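Local coordinates for type IV secretion system protein DotB (Yersinia pseudotuberculosis IP 31758, PDB 6GEF), which probably hydrolyses ATP as a six-subunit AAA+ motor of a type IVb secretion system, at residues 22-27 with 66-71; 136-141 with 145-150; 221-226 with 231-236; 273-278 with 317-322; 379-384 with 388-393. All coordinates share one frame; numbering follows the deposited sequence.

Interaction 1 of 5, residues 22-27 with 66-71; sequences ILEFKT and AKVKGT
E24 of the N-terminal loop reaches V68, which opens the type I' turn V68-T71 of a beta hairpin joining strands 65-68 and 71-74. The positive phi values of K69 (42°) and G70 (73°) fit that turn class, and T71 N to V68 O (2.9 Å) closes it. Followed outward, the E24 chain starts well clear of the hairpin: CB is 6.3 Å from V68 CG2 and CG 5.2 Å from it. Since chi2 is 176°, the chain runs out extended, and the carboxylate arrives where CB and CG do not. CD and OE1 of E24 both lie 3.9 Å from V68 CG2, while OE2 comes nearer still to the same methyl. The two side chains meet from opposite directions, and CG2, the branch beside the V68 backbone N, does the touching, with CG1 anti to that N. This is carboxylate against methyl, not a polar bond. Two residues earlier in the loop, I22 and T71 touch through one methyl each, their side chains crossing at about a right angle. Around these pairs E24 also packs on F48, H51, L75 and C73, and the I22 backbone bonds T74, so the loop runs along the outermost strand 71-74 of the six-stranded antiparallel sheet, at the surface. The I22 contact rests on CD1, which stops 4.2 Å from T71 CG2.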
# COMPACT_ATOMS: atom_id res chain seq x y z
N ILE A 22 46.03 -27.34 4.27
CA ILE A 22 47.19 -27.64 5.12
C ILE A 22 46.73 -28.49 6.30
O ILE A 22 45.68 -28.26 6.87
CB ILE A 22 47.88 -26.36 5.59
CG1 ILE A 22 48.17 -25.42 4.44
CG2 ILE A 22 49.13 -26.71 6.40
CD1 ILE A 22 47.03 -24.48 4.12
N LEU A 23 47.55 -29.49 6.66
CA LEU A 23 47.32 -30.31 7.84
C LEU A 23 48.05 -29.73 9.05
O LEU A 23 49.03 -29.01 8.92
CB LEU A 23 47.75 -31.72 7.58
CG LEU A 23 47.09 -32.46 6.43
CD1 LEU A 23 47.34 -33.96 6.46
CD2 LEU A 23 45.60 -32.13 6.35
N GLU A 24 47.54 -30.05 10.22
CA GLU A 24 47.92 -29.40 11.46
C GLU A 24 48.52 -30.42 12.43
O GLU A 24 48.07 -31.57 12.48
CB GLU A 24 46.69 -28.74 12.12
CG GLU A 24 46.42 -27.33 11.63
CD GLU A 24 45.14 -26.77 12.24
OE1 GLU A 24 44.77 -27.17 13.36
OE2 GLU A 24 44.50 -25.89 11.63
N PHE A 25 49.50 -29.96 13.20
CA PHE A 25 50.00 -30.72 14.34
C PHE A 25 48.94 -30.79 15.43
O PHE A 25 48.05 -29.94 15.54
CB PHE A 25 51.27 -30.05 14.86
CG PHE A 25 52.50 -30.41 14.08
CD1 PHE A 25 52.47 -30.39 12.68
CD2 PHE A 25 53.68 -30.81 14.75
CE1 PHE A 25 53.61 -30.73 11.96
CE2 PHE A 25 54.80 -31.15 14.02
CZ PHE A 25 54.78 -31.11 12.62
N LYS A 26 49.07 -31.81 16.27
CA LYS A 26 48.00 -32.21 17.18
C LYS A 26 48.46 -32.09 18.64
O LYS A 26 49.64 -31.97 18.92
CB LYS A 26 47.55 -33.66 16.89
CG LYS A 26 46.68 -33.78 15.66
CD LYS A 26 46.36 -35.27 15.40
CE LYS A 26 45.61 -35.40 14.06
NZ LYS A 26 46.14 -34.50 12.98
N THR A 27 47.50 -32.12 19.54
CA THR A 27 47.75 -32.31 20.98
C THR A 27 46.89 -33.47 21.49
O THR A 27 45.69 -33.31 21.59
CB THR A 27 47.42 -31.02 21.75
OG1 THR A 27 45.99 -30.83 21.75
CG2 THR A 27 48.08 -29.83 21.06
N ALA A 66 38.99 -25.76 9.88
CA ALA A 66 38.88 -24.61 10.77
C ALA A 66 39.74 -23.48 10.21
O ALA A 66 40.77 -23.71 9.58
CB ALA A 66 39.31 -24.95 12.18
N LYS A 67 39.31 -22.25 10.45
CA LYS A 67 40.11 -21.07 10.21
C LYS A 67 40.96 -20.79 11.45
O LYS A 67 40.64 -19.99 12.30
CB LYS A 67 39.22 -19.88 9.84
CG LYS A 67 38.69 -19.94 8.43
CD LYS A 67 38.04 -18.65 8.04
CE LYS A 67 37.53 -18.67 6.60
NZ LYS A 67 36.71 -17.45 6.35
N VAL A 68 42.09 -21.46 11.52
CA VAL A 68 43.15 -21.14 12.48
C VAL A 68 43.91 -19.91 11.93
O VAL A 68 44.38 -19.91 10.79
CB VAL A 68 44.10 -22.31 12.67
CG1 VAL A 68 45.30 -21.90 13.50
CG2 VAL A 68 43.38 -23.49 13.29
N LYS A 69 43.97 -18.87 12.76
CA LYS A 69 44.67 -17.65 12.43
C LYS A 69 44.46 -17.22 10.99
O LYS A 69 45.39 -17.13 10.16
CB LYS A 69 46.16 -17.78 12.78
CG LYS A 69 46.39 -17.69 14.31
CD LYS A 69 47.53 -18.64 14.71
CE LYS A 69 47.61 -18.78 16.21
NZ LYS A 69 48.83 -19.49 16.64
N GLY A 70 43.19 -17.11 10.63
CA GLY A 70 42.80 -16.58 9.32
C GLY A 70 43.06 -17.48 8.12
O GLY A 70 42.61 -17.13 7.05
N THR A 71 43.80 -18.57 8.30
CA THR A 71 43.96 -19.57 7.27
C THR A 71 43.17 -20.82 7.67
O THR A 71 43.21 -21.25 8.85
CB THR A 71 45.42 -19.96 7.09
OG1 THR A 71 46.15 -18.79 6.65
CG2 THR A 71 45.57 -21.05 6.05

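Interaction 2 of 5, residues 136-141 with 145-150; sequences SPVYIQ and TAEIVM
V138 and T145 lie on the same face of a beta hairpin, their side chains crossing at a slant with the two CG2 methyls 3.4 Å apart. In each residue that methyl sits between the backbone N and the carbonyl carbon, and for T145 (chi1 158°) this leaves OG1 to bond its own neighbour, A146 O, at 2.8 Å. V138 divides its two branches: CG2 meets T145, whereas CG1 packs on E147 CB at 3.5 Å. I140 CG1 comes in from the turn end onto T145 CG2, so this threonine methyl is touched by both V138 and I140. The backbone evidence for antiparallel pairing is four bonds, two in each of the hydrogen-bonded pairs S136-E147 and V138-T145; P137 and A146 form the non-hydrogen-bonded pair between them. All four N-to-O distances are 2.9 Å, and the strand segments run 125° apart, well short of a flat antiparallel 180°. The carboxylate of E147 leads away to a salt bridge with R255 of the second subunit. On the far side of strand 143-153 runs strand 53-59, and helix 82-93 covers T145 and A146 through I85.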
# COMPACT_ATOMS: atom_id res chain seq x y z
N SER A 136 23.34 -24.69 7.55
CA SER A 136 22.78 -24.09 6.34
C SER A 136 22.70 -25.13 5.24
O SER A 136 23.64 -25.91 5.06
CB SER A 136 23.63 -22.91 5.84
OG SER A 136 23.42 -21.75 6.64
N PRO A 137 21.59 -25.18 4.50
CA PRO A 137 21.51 -26.10 3.36
C PRO A 137 22.66 -25.86 2.38
O PRO A 137 23.01 -24.73 2.08
CB PRO A 137 20.18 -25.74 2.73
CG PRO A 137 19.35 -25.18 3.81
CD PRO A 137 20.32 -24.49 4.74
N VAL A 138 23.31 -26.94 1.96
CA VAL A 138 24.16 -26.94 0.78
C VAL A 138 23.75 -28.10 -0.13
O VAL A 138 22.92 -28.95 0.23
CB VAL A 138 25.64 -27.08 1.15
CG1 VAL A 138 26.09 -25.88 1.97
CG2 VAL A 138 25.91 -28.35 1.94
N TYR A 139 24.29 -28.11 -1.33
CA TYR A 139 24.00 -29.13 -2.33
C TYR A 139 25.29 -29.72 -2.81
O TYR A 139 26.15 -29.00 -3.37
CB TYR A 139 23.24 -28.53 -3.53
CG TYR A 139 22.48 -29.53 -4.33
CD1 TYR A 139 21.19 -29.94 -3.93
CD2 TYR A 139 23.01 -30.09 -5.50
CE1 TYR A 139 20.48 -30.88 -4.67
CE2 TYR A 139 22.28 -31.03 -6.23
CZ TYR A 139 21.03 -31.41 -5.81
OH TYR A 139 20.32 -32.33 -6.54
N ILE A 140 25.49 -31.02 -2.57
CA ILE A 140 26.74 -31.71 -2.90
C ILE A 140 26.40 -33.04 -3.55
O ILE A 140 25.44 -33.72 -3.14
CB ILE A 140 27.57 -31.94 -1.62
CG1 ILE A 140 27.76 -30.65 -0.84
CG2 ILE A 140 28.93 -32.56 -1.99
CD1 ILE A 140 28.82 -30.69 0.22
N GLN A 141 27.16 -33.40 -4.58
CA GLN A 141 27.02 -34.71 -5.23
C GLN A 141 25.55 -35.04 -5.51
O GLN A 141 25.10 -36.17 -5.32
CB GLN A 141 27.66 -35.86 -4.38
CG GLN A 141 29.07 -35.60 -3.92
CD GLN A 141 30.11 -35.68 -4.99
OE1 GLN A 141 29.83 -35.78 -6.20
NE2 GLN A 141 31.36 -35.63 -4.55
N THR A 145 22.61 -31.54 1.49
CA THR A 145 23.21 -31.82 2.78
C THR A 145 23.20 -30.55 3.63
O THR A 145 22.75 -29.50 3.22
CB THR A 145 24.65 -32.37 2.61
OG1 THR A 145 25.39 -32.15 3.81
CG2 THR A 145 25.35 -31.66 1.45
N ALA A 146 23.73 -30.68 4.84
CA ALA A 146 24.01 -29.55 5.71
C ALA A 146 25.47 -29.11 5.56
O ALA A 146 26.34 -29.91 5.27
CB ALA A 146 23.72 -29.93 7.16
N GLU A 147 25.68 -27.84 5.78
CA GLU A 147 27.01 -27.31 6.15
C GLU A 147 26.90 -26.68 7.53
O GLU A 147 25.96 -25.92 7.79
CB GLU A 147 27.50 -26.26 5.14
CG GLU A 147 28.94 -26.46 4.72
CD GLU A 147 29.81 -25.29 5.08
OE1 GLU A 147 29.41 -24.14 4.80
OE2 GLU A 147 30.92 -25.52 5.61
N ILE A 148 27.84 -27.00 8.39
CA ILE A 148 27.90 -26.46 9.75
C ILE A 148 29.09 -25.51 9.84
O ILE A 148 30.20 -25.85 9.40
CB ILE A 148 28.03 -27.58 10.80
CG1 ILE A 148 26.85 -28.55 10.70
CG2 ILE A 148 28.10 -27.00 12.19
CD1 ILE A 148 27.27 -30.02 10.80
N VAL A 149 28.85 -24.33 10.40
CA VAL A 149 29.89 -23.38 10.73
C VAL A 149 29.77 -23.00 12.19
O VAL A 149 28.72 -22.59 12.64
CB VAL A 149 29.80 -22.12 9.84
CG1 VAL A 149 30.91 -21.14 10.17
CG2 VAL A 149 29.92 -22.51 8.36
N MET A 150 30.86 -23.17 12.93
CA MET A 150 30.93 -22.83 14.35
C MET A 150 31.95 -21.72 14.54
O MET A 150 33.09 -21.84 14.10
CB MET A 150 31.33 -24.05 15.19
CG MET A 150 30.60 -25.33 14.81
SD MET A 150 30.55 -26.50 16.22
CE MET A 150 32.26 -26.88 16.31

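Interaction 3 of 5, residues 221-226 with 231-236; sequences FVYDNI and SIIAQS
Q235 reaches across to F221, and its amide makes the one polar bond between the segments: NE2 to F221 O, 2.6 Å, with an N-H...O angle of 164°. The acceptor lies close to the amide plane of Q235, and the chain, extended beyond CG (chi2 -178°), delivers the group there. The same NE2 approaches the Y223 ring at its edge, 3.2 Å from CE1, with ring and amide planes 77° apart. I233 completes this close-packed part: CG1 stands over one ring face, while CG2 meets Y223 CB at 3.6 Å. The other amide atom, OE1, lies against V222, 3.7 Å from CG1. Strand 232-237 is one of the two outermost strands within this chain of the mixed sheet in the P-loop NTPase fold, and F221 and Y223 turn to helix 187-203, whose first turn carries part of the probable Walker A motif. Beyond Y223 the contact opens out. The chain bends through a type I turn from Y223 to I226, with only a weak I226 N to Y223 O bond (3.5 Å) across it, and N225 at its crest is exposed. D224 touches nothing of 231-236; its OD2 bonds weakly to Q141 N of the third subunit.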
# COMPACT_ATOMS: atom_id res chain seq x y z
N PHE A 221 31.72 -10.31 23.57
CA PHE A 221 32.35 -10.30 24.87
C PHE A 221 31.32 -9.98 25.95
O PHE A 221 30.32 -9.29 25.70
CB PHE A 221 33.46 -9.27 24.94
CG PHE A 221 34.58 -9.51 23.95
CD1 PHE A 221 34.41 -9.12 22.61
CD2 PHE A 221 35.76 -10.12 24.33
CE1 PHE A 221 35.42 -9.34 21.70
CE2 PHE A 221 36.76 -10.35 23.42
CZ PHE A 221 36.60 -9.95 22.09
N VAL A 222 31.55 -10.54 27.15
CA VAL A 222 30.74 -10.22 28.31
C VAL A 222 31.65 -9.69 29.41
O VAL A 222 32.85 -9.97 29.45
CB VAL A 222 29.95 -11.46 28.79
CG1 VAL A 222 29.02 -11.93 27.69
CG2 VAL A 222 30.88 -12.56 29.27
N TYR A 223 31.08 -8.93 30.32
CA TYR A 223 31.81 -8.26 31.40
C TYR A 223 31.35 -8.74 32.77
O TYR A 223 31.41 -8.00 33.75
CB TYR A 223 31.68 -6.74 31.28
CG TYR A 223 32.00 -6.20 29.91
CD1 TYR A 223 31.09 -6.34 28.85
CD2 TYR A 223 33.19 -5.56 29.66
CE1 TYR A 223 31.38 -5.86 27.59
CE2 TYR A 223 33.50 -5.07 28.41
CZ TYR A 223 32.59 -5.24 27.37
OH TYR A 223 32.86 -4.74 26.11
N ASP A 224 30.91 -9.99 32.85
CA ASP A 224 30.47 -10.59 34.11
C ASP A 224 31.63 -10.71 35.08
O ASP A 224 31.45 -10.51 36.30
CB ASP A 224 29.82 -11.93 33.87
CG ASP A 224 28.65 -11.80 32.83
OD1 ASP A 224 28.28 -10.68 32.46
OD2 ASP A 224 28.03 -12.76 32.36
N ASN A 225 32.84 -10.98 34.57
CA ASN A 225 33.99 -11.24 35.42
C ASN A 225 34.87 -10.01 35.63
O ASN A 225 35.95 -10.13 36.21
CB ASN A 225 34.82 -12.40 34.86
CG ASN A 225 33.99 -13.66 34.68
OD1 ASN A 225 33.18 -13.98 35.54
ND2 ASN A 225 34.18 -14.37 33.54
N ILE A 226 34.44 -8.84 35.17
CA ILE A 226 35.22 -7.62 35.30
C ILE A 226 34.72 -6.89 36.54
O ILE A 226 33.57 -6.47 36.64
CB ILE A 226 35.07 -6.73 34.06
CG1 ILE A 226 35.24 -7.54 32.78
CG2 ILE A 226 36.07 -5.56 34.11
CD1 ILE A 226 36.57 -8.25 32.66
N SER A 231 31.62 1.62 38.06
CA SER A 231 31.01 1.48 36.76
C SER A 231 30.11 0.24 36.75
O SER A 231 30.42 -0.78 37.37
CB SER A 231 32.06 1.33 35.68
OG SER A 231 32.66 2.56 35.34
N ILE A 232 28.97 0.36 36.08
CA ILE A 232 28.09 -0.76 35.80
C ILE A 232 27.89 -0.86 34.29
O ILE A 232 27.84 0.17 33.59
CB ILE A 232 26.74 -0.60 36.51
CG1 ILE A 232 26.96 -0.71 38.04
CG2 ILE A 232 25.73 -1.66 36.02
CD1 ILE A 232 25.80 -0.21 38.89
N ILE A 233 27.83 -2.11 33.81
CA ILE A 233 27.74 -2.36 32.37
C ILE A 233 26.48 -3.16 32.10
O ILE A 233 26.20 -4.13 32.82
CB ILE A 233 28.99 -3.11 31.85
CG1 ILE A 233 29.02 -3.09 30.33
CG2 ILE A 233 29.03 -4.54 32.34
CD1 ILE A 233 29.34 -1.75 29.71
N ALA A 234 25.71 -2.76 31.10
CA ALA A 234 24.48 -3.45 30.71
C ALA A 234 24.54 -3.74 29.23
O ALA A 234 24.64 -2.81 28.43
CB ALA A 234 23.25 -2.61 31.03
N GLN A 235 24.50 -5.03 28.86
CA GLN A 235 24.55 -5.44 27.46
C GLN A 235 23.17 -5.87 27.00
O GLN A 235 22.45 -6.57 27.69
CB GLN A 235 25.52 -6.61 27.32
CG GLN A 235 26.96 -6.27 27.65
CD GLN A 235 27.88 -7.48 27.45
OE1 GLN A 235 27.75 -8.49 28.14
NE2 GLN A 235 28.82 -7.38 26.53
N SER A 236 22.82 -5.45 25.79
CA SER A 236 21.58 -5.85 25.12
C SER A 236 21.89 -6.29 23.72
O SER A 236 22.76 -5.77 23.05
CB SER A 236 20.57 -4.70 25.11
OG SER A 236 20.54 -3.97 26.34

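Interaction 4 of 5, residues 273-278 with 317-322; sequences SAFEAA and VETTRF
F275 lays its ring beside T319, where helix 268-280 meets the junction of helix 306-319 and strand 320-330 in the alpha/beta core of a P-loop NTPase fold. The ring atoms that meet T319 are CD1 and CE1: CD1 is 4.0 Å from T319 CB and 3.8 Å from OG1, and CE1 is 4.1 Å from both. F275 leaves its helix alongside the segment 317-322 and not straight at it; with CG anti to the carbonyl carbon (chi1 -76°), the end of the ring swings nearer. One helical turn on, A278 points its CB at T319 CG2, a pair modelled too close to be trusted in detail, though the 6.7 Å between the CA atoms of A278 and T319 still places the residues together. T319 is the last helical residue, and at T320 the backbone leaves helical angles (psi 133°) and enters the strand directly. I179 of strand 179-183 touches F275, A278 and T319, so the contact is buried over the sheet. Near as it is to the ring, the threonine oxygen has its polar partner in its own helix: T319 OG1 hydrogen-bonds D315 O.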
# COMPACT_ATOMS: atom_id res chain seq x y z
N SER A 273 21.35 9.62 15.35
CA SER A 273 21.11 9.15 16.73
C SER A 273 22.39 9.15 17.52
O SER A 273 22.39 9.47 18.71
CB SER A 273 20.44 7.78 16.71
OG SER A 273 20.13 7.41 18.05
N ALA A 274 23.50 8.77 16.93
CA ALA A 274 24.81 8.97 17.57
C ALA A 274 25.01 10.44 17.94
O ALA A 274 25.49 10.75 19.02
CB ALA A 274 25.92 8.48 16.65
N PHE A 275 24.68 11.35 17.02
CA PHE A 275 24.80 12.77 17.33
C PHE A 275 23.97 13.14 18.54
O PHE A 275 24.43 13.86 19.42
CB PHE A 275 24.40 13.60 16.09
CG PHE A 275 25.44 13.63 15.02
CD1 PHE A 275 26.78 13.31 15.31
CD2 PHE A 275 25.10 13.97 13.73
CE1 PHE A 275 27.74 13.33 14.32
CE2 PHE A 275 26.08 13.99 12.72
CZ PHE A 275 27.38 13.67 13.02
N GLU A 276 22.71 12.72 18.58
CA GLU A 276 21.82 13.03 19.70
C GLU A 276 22.39 12.47 21.01
O GLU A 276 22.46 13.18 22.01
CB GLU A 276 20.41 12.52 19.44
CG GLU A 276 19.46 12.69 20.60
CD GLU A 276 18.04 12.22 20.32
OE1 GLU A 276 17.13 12.53 21.12
OE2 GLU A 276 17.77 11.48 19.34
N ALA A 277 22.77 11.21 21.01
CA ALA A 277 23.34 10.59 22.20
C ALA A 277 24.57 11.36 22.68
O ALA A 277 24.68 11.72 23.86
CB ALA A 277 23.70 9.13 21.94
N ALA A 278 25.49 11.65 21.78
CA ALA A 278 26.68 12.42 22.14
C ALA A 278 26.32 13.79 22.71
O ALA A 278 26.93 14.24 23.68
CB ALA A 278 27.62 12.55 20.95
N VAL A 317 31.99 16.93 12.84
CA VAL A 317 33.30 17.38 13.29
C VAL A 317 33.26 17.71 14.79
O VAL A 317 34.19 17.38 15.53
CB VAL A 317 33.79 18.57 12.46
CG1 VAL A 317 35.06 19.14 13.02
CG2 VAL A 317 34.00 18.15 11.02
N GLU A 318 32.19 18.39 15.25
CA GLU A 318 32.13 18.82 16.62
C GLU A 318 31.89 17.67 17.61
O GLU A 318 32.24 17.79 18.78
CB GLU A 318 31.05 19.89 16.80
CG GLU A 318 31.45 21.25 16.29
CD GLU A 318 32.00 22.16 17.36
OE1 GLU A 318 33.25 22.33 17.40
OE2 GLU A 318 31.17 22.72 18.13
N THR A 319 31.30 16.58 17.15
CA THR A 319 30.95 15.47 18.01
C THR A 319 31.99 14.34 17.98
O THR A 319 32.12 13.60 18.96
CB THR A 319 29.59 14.87 17.63
OG1 THR A 319 28.67 15.93 17.39
CG2 THR A 319 29.05 14.01 18.72
N THR A 320 32.74 14.21 16.88
CA THR A 320 33.79 13.22 16.82
C THR A 320 34.94 13.60 17.75
O THR A 320 35.37 14.76 17.78
CB THR A 320 34.32 13.11 15.39
OG1 THR A 320 33.21 12.87 14.49
CG2 THR A 320 35.31 11.95 15.28
N ARG A 321 35.41 12.65 18.55
CA ARG A 321 36.54 12.85 19.43
C ARG A 321 37.79 12.08 19.04
O ARG A 321 38.89 12.41 19.51
CB ARG A 321 36.15 12.51 20.88
CG ARG A 321 35.70 13.71 21.70
CD ARG A 321 36.45 14.98 21.30
NE ARG A 321 36.93 15.74 22.45
CZ ARG A 321 38.16 15.61 22.95
NH1 ARG A 321 39.05 14.76 22.40
NH2 ARG A 321 38.53 16.35 24.01
N PHE A 322 37.65 11.07 18.18
CA PHE A 322 38.73 10.12 17.94
C PHE A 322 38.28 9.06 16.93
O PHE A 322 37.19 8.49 17.06
CB PHE A 322 39.13 9.41 19.26
CG PHE A 322 40.43 8.68 19.17
CD1 PHE A 322 40.47 7.46 18.55
CD2 PHE A 322 41.60 9.19 19.72
CE1 PHE A 322 41.65 6.75 18.46
CE2 PHE A 322 42.78 8.48 19.63
CZ PHE A 322 42.79 7.26 19.00

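Interaction 5 of 5, residues 379-384 with 388-393; sequences LEAERL and GIIDGH
A Schellman motif ends helix 377-386 and turns the chain toward helix 392-400. Its defining bond runs from I389 N to L384 O, 2.9 Å with an N-H...O angle of 149°, and the companion bond joins G388 N to H385 O. G388 is the C-prime residue, and its positive phi (61°) reverses the backbone. The L384 carbonyl also has G388 N at 3.3 Å, but the angle there is too poor for a bond. Apolar contacts follow the turn. I389 sets its CB 4.3 Å from L384 CB, beside the bonded carbonyl. I390 spreads more widely against the helix: CD1 lies 3.8 Å from L384 CB and 4.4 Å from A381 CB, touching two residues one helical turn apart. Its chi1 of 73° puts CG1 between the backbone N and the carbonyl carbon, and the straight chi2 carries CD1 on to A381, where it also meets the carbonyl oxygen. CG2 packs beside it on L384, 3.9 Å from CB and 4.1 Å from CD2. I390 is buried while G388 remains exposed. Helix 392-400 packs back through A395 on A381 and I390, while strand 336-344 touches helix 377-386, with A339 against E380 and L384.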
# COMPACT_ATOMS: atom_id res chain seq x y z
N LEU A 379 52.90 5.11 8.75
CA LEU A 379 53.71 5.10 9.95
C LEU A 379 53.55 3.79 10.70
O LEU A 379 54.51 3.30 11.32
CB LEU A 379 53.35 6.30 10.86
CG LEU A 379 54.25 6.49 12.08
CD1 LEU A 379 55.42 7.40 11.74
CD2 LEU A 379 53.44 7.07 13.23
N GLU A 380 52.36 3.21 10.73
CA GLU A 380 52.17 1.93 11.39
C GLU A 380 52.90 0.83 10.67
O GLU A 380 53.52 -0.05 11.31
CB GLU A 380 50.68 1.61 11.51
CG GLU A 380 50.38 0.34 12.28
CD GLU A 380 50.46 0.55 13.79
OE1 GLU A 380 51.33 1.31 14.25
OE2 GLU A 380 49.64 -0.04 14.52
N ALA A 381 52.84 0.81 9.33
CA ALA A 381 53.59 -0.18 8.56
C ALA A 381 55.09 -0.01 8.75
O ALA A 381 55.82 -1.01 8.85
CB ALA A 381 53.21 -0.12 7.09
N GLU A 382 55.57 1.21 8.78
CA GLU A 382 56.99 1.46 9.03
C GLU A 382 57.40 1.00 10.41
O GLU A 382 58.45 0.37 10.57
CB GLU A 382 57.31 2.96 8.85
CG GLU A 382 58.77 3.25 8.91
CD GLU A 382 59.16 4.34 9.89
OE1 GLU A 382 58.41 5.33 9.94
OE2 GLU A 382 60.18 4.13 10.59
N ARG A 383 56.58 1.27 11.42
CA ARG A 383 56.90 0.86 12.79
C ARG A 383 56.92 -0.66 12.95
O ARG A 383 57.88 -1.20 13.46
CB ARG A 383 55.90 1.48 13.77
CG ARG A 383 56.52 2.36 14.84
CD ARG A 383 57.70 1.66 15.53
NE ARG A 383 57.25 0.84 16.64
CZ ARG A 383 57.77 0.89 17.87
NH1 ARG A 383 58.76 1.72 18.15
NH2 ARG A 383 57.29 0.09 18.83
N LEU A 384 55.88 -1.32 12.42
CA LEU A 384 55.85 -2.78 12.46
C LEU A 384 57.02 -3.38 11.69
O LEU A 384 57.63 -4.35 12.14
CB LEU A 384 54.52 -3.30 11.92
CG LEU A 384 53.33 -3.29 12.88
CD1 LEU A 384 53.34 -2.07 13.76
CD2 LEU A 384 52.02 -3.42 12.12
N GLY A 388 60.61 -5.71 12.70
CA GLY A 388 60.62 -7.03 12.11
C GLY A 388 59.33 -7.82 12.25
O GLY A 388 59.33 -9.02 12.10
N ILE A 389 58.24 -7.14 12.58
CA ILE A 389 56.97 -7.80 12.80
C ILE A 389 56.30 -8.20 11.49
O ILE A 389 55.62 -9.23 11.43
CB ILE A 389 56.06 -6.95 13.69
CG1 ILE A 389 56.65 -6.88 15.12
CG2 ILE A 389 54.63 -7.50 13.72
CD1 ILE A 389 55.64 -6.54 16.19
N ILE A 390 56.44 -7.40 10.44
CA ILE A 390 55.82 -7.64 9.15
C ILE A 390 56.87 -7.60 8.06
O ILE A 390 57.91 -6.93 8.20
CB ILE A 390 54.67 -6.64 8.87
CG1 ILE A 390 55.23 -5.26 8.54
CG2 ILE A 390 53.69 -6.59 10.03
CD1 ILE A 390 54.16 -4.24 8.21
N ASP A 391 56.59 -8.26 6.96
CA ASP A 391 57.45 -8.24 5.80
C ASP A 391 57.36 -6.88 5.09
O ASP A 391 56.41 -6.11 5.29
CB ASP A 391 57.11 -9.33 4.80
CG ASP A 391 56.60 -10.60 5.49
OD1 ASP A 391 55.85 -10.47 6.50
OD2 ASP A 391 56.90 -11.71 4.99
N GLY A 392 58.35 -6.59 4.26
CA GLY A 392 58.33 -5.37 3.49
C GLY A 392 57.16 -5.25 2.53
O GLY A 392 56.64 -4.16 2.31
N HIS A 393 56.72 -6.37 1.98
CA HIS A 393 55.55 -6.37 1.11
C HIS A 393 54.29 -6.03 1.88
O HIS A 393 53.60 -5.05 1.55
CB HIS A 393 55.42 -7.73 0.40
CG HIS A 393 56.56 -8.04 -0.52
ND1 HIS A 393 56.44 -7.95 -1.90
CD2 HIS A 393 57.84 -8.41 -0.28
CE1 HIS A 393 57.59 -8.27 -2.46
NE2 HIS A 393 58.46 -8.54 -1.51

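Overall arrangement
The five contacts follow one another along the chain without nesting and occupy different parts of it. Interactions 1 and 2, with centres 21 Å apart, share the N-terminal antiparallel sheet, and both reach the second subunit. Interactions 3 and 4, centres 23 Å apart, belong to the mixed sheet of the P-loop NTPase core and reach the third subunit. Interaction 5 joins the last two helices; its nearest atoms are about 11 Å from those of interaction 4, and no other chain of the assembly touches it. Interactions 2 and 4 sit on either side of the middle of the folded chain, 43 Å between centres. Since Q141 and D224 meet between subunits, interactions 2 and 3 face the same kind of interface in the hexamer.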